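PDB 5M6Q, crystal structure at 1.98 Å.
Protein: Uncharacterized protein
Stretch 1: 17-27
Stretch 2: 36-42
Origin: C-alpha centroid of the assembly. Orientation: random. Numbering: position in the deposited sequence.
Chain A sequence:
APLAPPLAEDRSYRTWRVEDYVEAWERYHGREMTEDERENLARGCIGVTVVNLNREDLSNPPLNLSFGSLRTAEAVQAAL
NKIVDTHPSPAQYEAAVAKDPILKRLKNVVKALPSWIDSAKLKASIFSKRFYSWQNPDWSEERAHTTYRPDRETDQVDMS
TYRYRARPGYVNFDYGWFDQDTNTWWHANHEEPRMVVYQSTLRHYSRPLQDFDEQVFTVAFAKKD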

# COMPACT_ATOMS: atom_id res chain seq x y z
N ARG A 17 -4.05 15.73 -13.40
CA ARG A 17 -4.85 16.66 -12.62
C ARG A 17 -5.70 15.81 -11.71
O ARG A 17 -6.20 14.77 -12.13
CB ARG A 17 -5.76 17.54 -13.47
CG ARG A 17 -5.07 18.53 -14.33
CD ARG A 17 -6.01 19.00 -15.42
NE ARG A 17 -6.99 19.97 -14.96
CZ ARG A 17 -8.31 19.84 -15.07
NH1 ARG A 17 -8.85 18.75 -15.62
NH2 ARG A 17 -9.10 20.80 -14.64
N VAL A 18 -5.88 16.24 -10.47
CA VAL A 18 -6.73 15.50 -9.55
C VAL A 18 -8.10 15.31 -10.17
O VAL A 18 -8.60 14.18 -10.20
CB VAL A 18 -6.83 16.20 -8.20
CG1 VAL A 18 -7.83 15.46 -7.32
CG2 VAL A 18 -5.45 16.24 -7.52
N GLU A 19 -8.70 16.38 -10.70
CA GLU A 19 -10.01 16.28 -11.34
C GLU A 19 -10.04 15.21 -12.43
O GLU A 19 -11.03 14.50 -12.58
CB GLU A 19 -10.45 17.64 -11.94
CG GLU A 19 -11.94 17.67 -12.35
CD GLU A 19 -12.33 18.87 -13.23
OE1 GLU A 19 -11.46 19.71 -13.56
OE2 GLU A 19 -13.53 18.98 -13.58
N ASP A 20 -8.97 15.08 -13.20
CA ASP A 20 -8.97 14.08 -14.27
C ASP A 20 -8.80 12.67 -13.70
O ASP A 20 -9.38 11.72 -14.21
CB ASP A 20 -7.87 14.37 -15.29
CG ASP A 20 -8.14 15.64 -16.11
OD1 ASP A 20 -9.32 16.02 -16.29
OD2 ASP A 20 -7.17 16.26 -16.57
N TYR A 21 -8.02 12.53 -12.64
CA TYR A 21 -7.88 11.25 -11.97
C TYR A 21 -9.21 10.78 -11.37
O TYR A 21 -9.58 9.61 -11.47
CB TYR A 21 -6.81 11.32 -10.88
CG TYR A 21 -6.71 10.06 -10.08
CD1 TYR A 21 -6.20 8.89 -10.64
CD2 TYR A 21 -7.14 10.02 -8.76
CE1 TYR A 21 -6.12 7.72 -9.91
CE2 TYR A 21 -7.06 8.86 -8.03
CZ TYR A 21 -6.55 7.72 -8.60
OH TYR A 21 -6.50 6.58 -7.84
N VAL A 22 -9.93 11.71 -10.76
CA VAL A 22 -11.21 11.36 -10.13
C VAL A 22 -12.19 10.84 -11.18
O VAL A 22 -12.81 9.80 -10.98
CB VAL A 22 -11.79 12.55 -9.36
CG1 VAL A 22 -13.20 12.24 -8.90
CG2 VAL A 22 -10.93 12.85 -8.16
N GLU A 23 -12.28 11.53 -12.31
CA GLU A 23 -13.15 11.07 -13.39
C GLU A 23 -12.74 9.69 -13.89
O GLU A 23 -13.60 8.85 -14.12
CB GLU A 23 -13.15 12.06 -14.55
CG GLU A 23 -14.06 13.25 -14.31
CD GLU A 23 -13.97 14.31 -15.40
OE1 GLU A 23 -13.53 13.98 -16.53
OE2 GLU A 23 -14.33 15.48 -15.12
N ALA A 24 -11.45 9.44 -14.06
CA ALA A 24 -11.03 8.11 -14.48
C ALA A 24 -11.40 7.10 -13.40
O ALA A 24 -11.91 6.02 -13.70
CB ALA A 24 -9.56 8.08 -14.78
N TRP A 25 -11.14 7.46 -12.15
CA TRP A 25 -11.49 6.61 -11.01
C TRP A 25 -12.98 6.29 -10.98
O TRP A 25 -13.37 5.15 -10.74
CB TRP A 25 -11.07 7.31 -9.71
CG TRP A 25 -11.14 6.47 -8.47
CD1 TRP A 25 -10.12 5.77 -7.89
CD2 TRP A 25 -12.30 6.24 -7.65
NE1 TRP A 25 -10.57 5.13 -6.76
CE2 TRP A 25 -11.90 5.41 -6.59
CE3 TRP A 25 -13.62 6.68 -7.70
CZ2 TRP A 25 -12.78 4.98 -5.59
CZ3 TRP A 25 -14.50 6.26 -6.71
CH2 TRP A 25 -14.08 5.42 -5.67
N GLU A 26 -13.81 7.29 -11.23
CA GLU A 26 -15.26 7.08 -11.19
C GLU A 26 -15.74 6.21 -12.35
O GLU A 26 -16.67 5.42 -12.17
CB GLU A 26 -15.99 8.42 -11.19
CG GLU A 26 -15.82 9.17 -9.89
CD GLU A 26 -16.34 10.59 -9.95
OE1 GLU A 26 -16.61 11.08 -11.06
OE2 GLU A 26 -16.46 11.22 -8.88
N ARG A 27 -15.11 6.34 -13.51
CA ARG A 27 -15.45 5.47 -14.64
C ARG A 27 -15.12 4.03 -14.31
O ARG A 27 -15.86 3.12 -14.66
CB ARG A 27 -14.71 5.88 -15.92
CG ARG A 27 -15.26 7.11 -16.62
CD ARG A 27 -14.73 7.24 -18.06
NE ARG A 27 -13.27 7.31 -18.14
CZ ARG A 27 -12.55 8.41 -17.91
NH1 ARG A 27 -13.16 9.54 -17.57
NH2 ARG A 27 -11.22 8.38 -18.00
N ASP A 36 -16.33 12.10 1.73
CA ASP A 36 -15.30 11.49 2.57
C ASP A 36 -14.12 11.00 1.72
O ASP A 36 -12.96 11.13 2.13
CB ASP A 36 -15.87 10.32 3.39
CG ASP A 36 -16.74 10.77 4.56
OD1 ASP A 36 -16.87 12.00 4.78
OD2 ASP A 36 -17.30 9.89 5.26
N GLU A 37 -14.40 10.45 0.55
CA GLU A 37 -13.32 9.91 -0.27
C GLU A 37 -12.48 11.04 -0.86
O GLU A 37 -11.25 10.98 -0.83
CB GLU A 37 -13.87 9.00 -1.36
CG GLU A 37 -14.38 7.67 -0.83
CD GLU A 37 -15.02 6.80 -1.91
OE1 GLU A 37 -15.76 7.33 -2.78
OE2 GLU A 37 -14.79 5.57 -1.88
N ARG A 38 -13.15 12.08 -1.36
CA ARG A 38 -12.45 13.25 -1.88
C ARG A 38 -11.60 13.90 -0.81
O ARG A 38 -10.50 14.35 -1.07
CB ARG A 38 -13.43 14.28 -2.44
CG ARG A 38 -13.91 13.96 -3.83
CD ARG A 38 -15.01 14.93 -4.23
NE ARG A 38 -15.63 14.54 -5.49
CZ ARG A 38 -15.19 14.92 -6.68
NH1 ARG A 38 -14.12 15.71 -6.77
NH2 ARG A 38 -15.83 14.52 -7.78
N GLU A 39 -12.11 13.93 0.42
CA GLU A 39 -11.35 14.51 1.52
C GLU A 39 -10.10 13.67 1.84
O GLU A 39 -9.06 14.20 2.22
CB GLU A 39 -12.25 14.64 2.74
CG GLU A 39 -11.63 15.36 3.92
CD GLU A 39 -12.66 15.70 4.99
OE1 GLU A 39 -13.87 15.47 4.76
OE2 GLU A 39 -12.26 16.20 6.07
N ASN A 40 -10.21 12.35 1.68
CA ASN A 40 -9.08 11.47 1.94
C ASN A 40 -8.05 11.62 0.81
O ASN A 40 -6.85 11.70 1.07
CB ASN A 40 -9.54 10.02 2.06
CG ASN A 40 -9.82 9.60 3.51
OD1 ASN A 40 -9.07 9.94 4.42
ND2 ASN A 40 -10.89 8.86 3.71
N LEU A 41 -8.53 11.66 -0.42
CA LEU A 41 -7.67 11.87 -1.58
C LEU A 41 -6.83 13.13 -1.42
O LEU A 41 -5.63 13.13 -1.71
CB LEU A 41 -8.50 11.94 -2.87
CG LEU A 41 -7.74 12.00 -4.19
CD1 LEU A 41 -6.85 10.76 -4.36
CD2 LEU A 41 -8.72 12.10 -5.36
N ALA A 42 -7.44 14.20 -0.91
CA ALA A 42 -6.79 15.49 -0.75
C ALA A 42 -5.60 15.45 0.20
O ALA A 42 -4.84 16.41 0.31
CB ALA A 42 -7.79 16.53 -0.29

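L41 is the hub of this contact. Its CA-to-CB bond points toward the first helix, and its methyls reach three apolar partners: CD2 lies 3.6 Å from CG2 of V22 and 4.0 Å from CG1 of V18, and CD1 lies 4.1 Å from CE2 of Y21. Leucine suits the place because its forked end, set here with chi1 t and chi2 p, can meet several neighbours at once. It loses 69 Å² to the other stretch, the largest share of any residue in the contact.

V18, V22 and W25 recur at intervals of four and three along helix 18-27, so all three point their CA-to-CB bonds toward the second stretch. The valines are short and branched at CB, which presents methyls close to the backbone. Y21 sets out sideways, but its long side chain brings the ring back to the leucine at an oblique angle.

The helix axes run at 134° to each other and come no closer than 12.4 Å, so side chains must bridge the gap; only 273 Å² is buried in total, and no hydrogen bond crosses between the stretches.

Farther out, the contact becomes polar. The large indole of W25 reaches E37, its CH2 atom 3.9 Å from OE1, in an oblique approach; both OE1 and OE2 of E37 find hydrogen bonds beyond this contact, so neither carboxylate oxygen depends on the ring for a hydrogen bond.

At the exposed margin, R38 starts sideways and extends its chain through t values of chi2 and chi3. One face of its guanidinium covers V22, with NH2 3.7 Å from CG1, while the same NH2 forms a salt bridge with E26 OE2 at 3.5 Å. Arginine fits this border well: its flat end shields a valine methyl yet keeps its charge for a carboxylate.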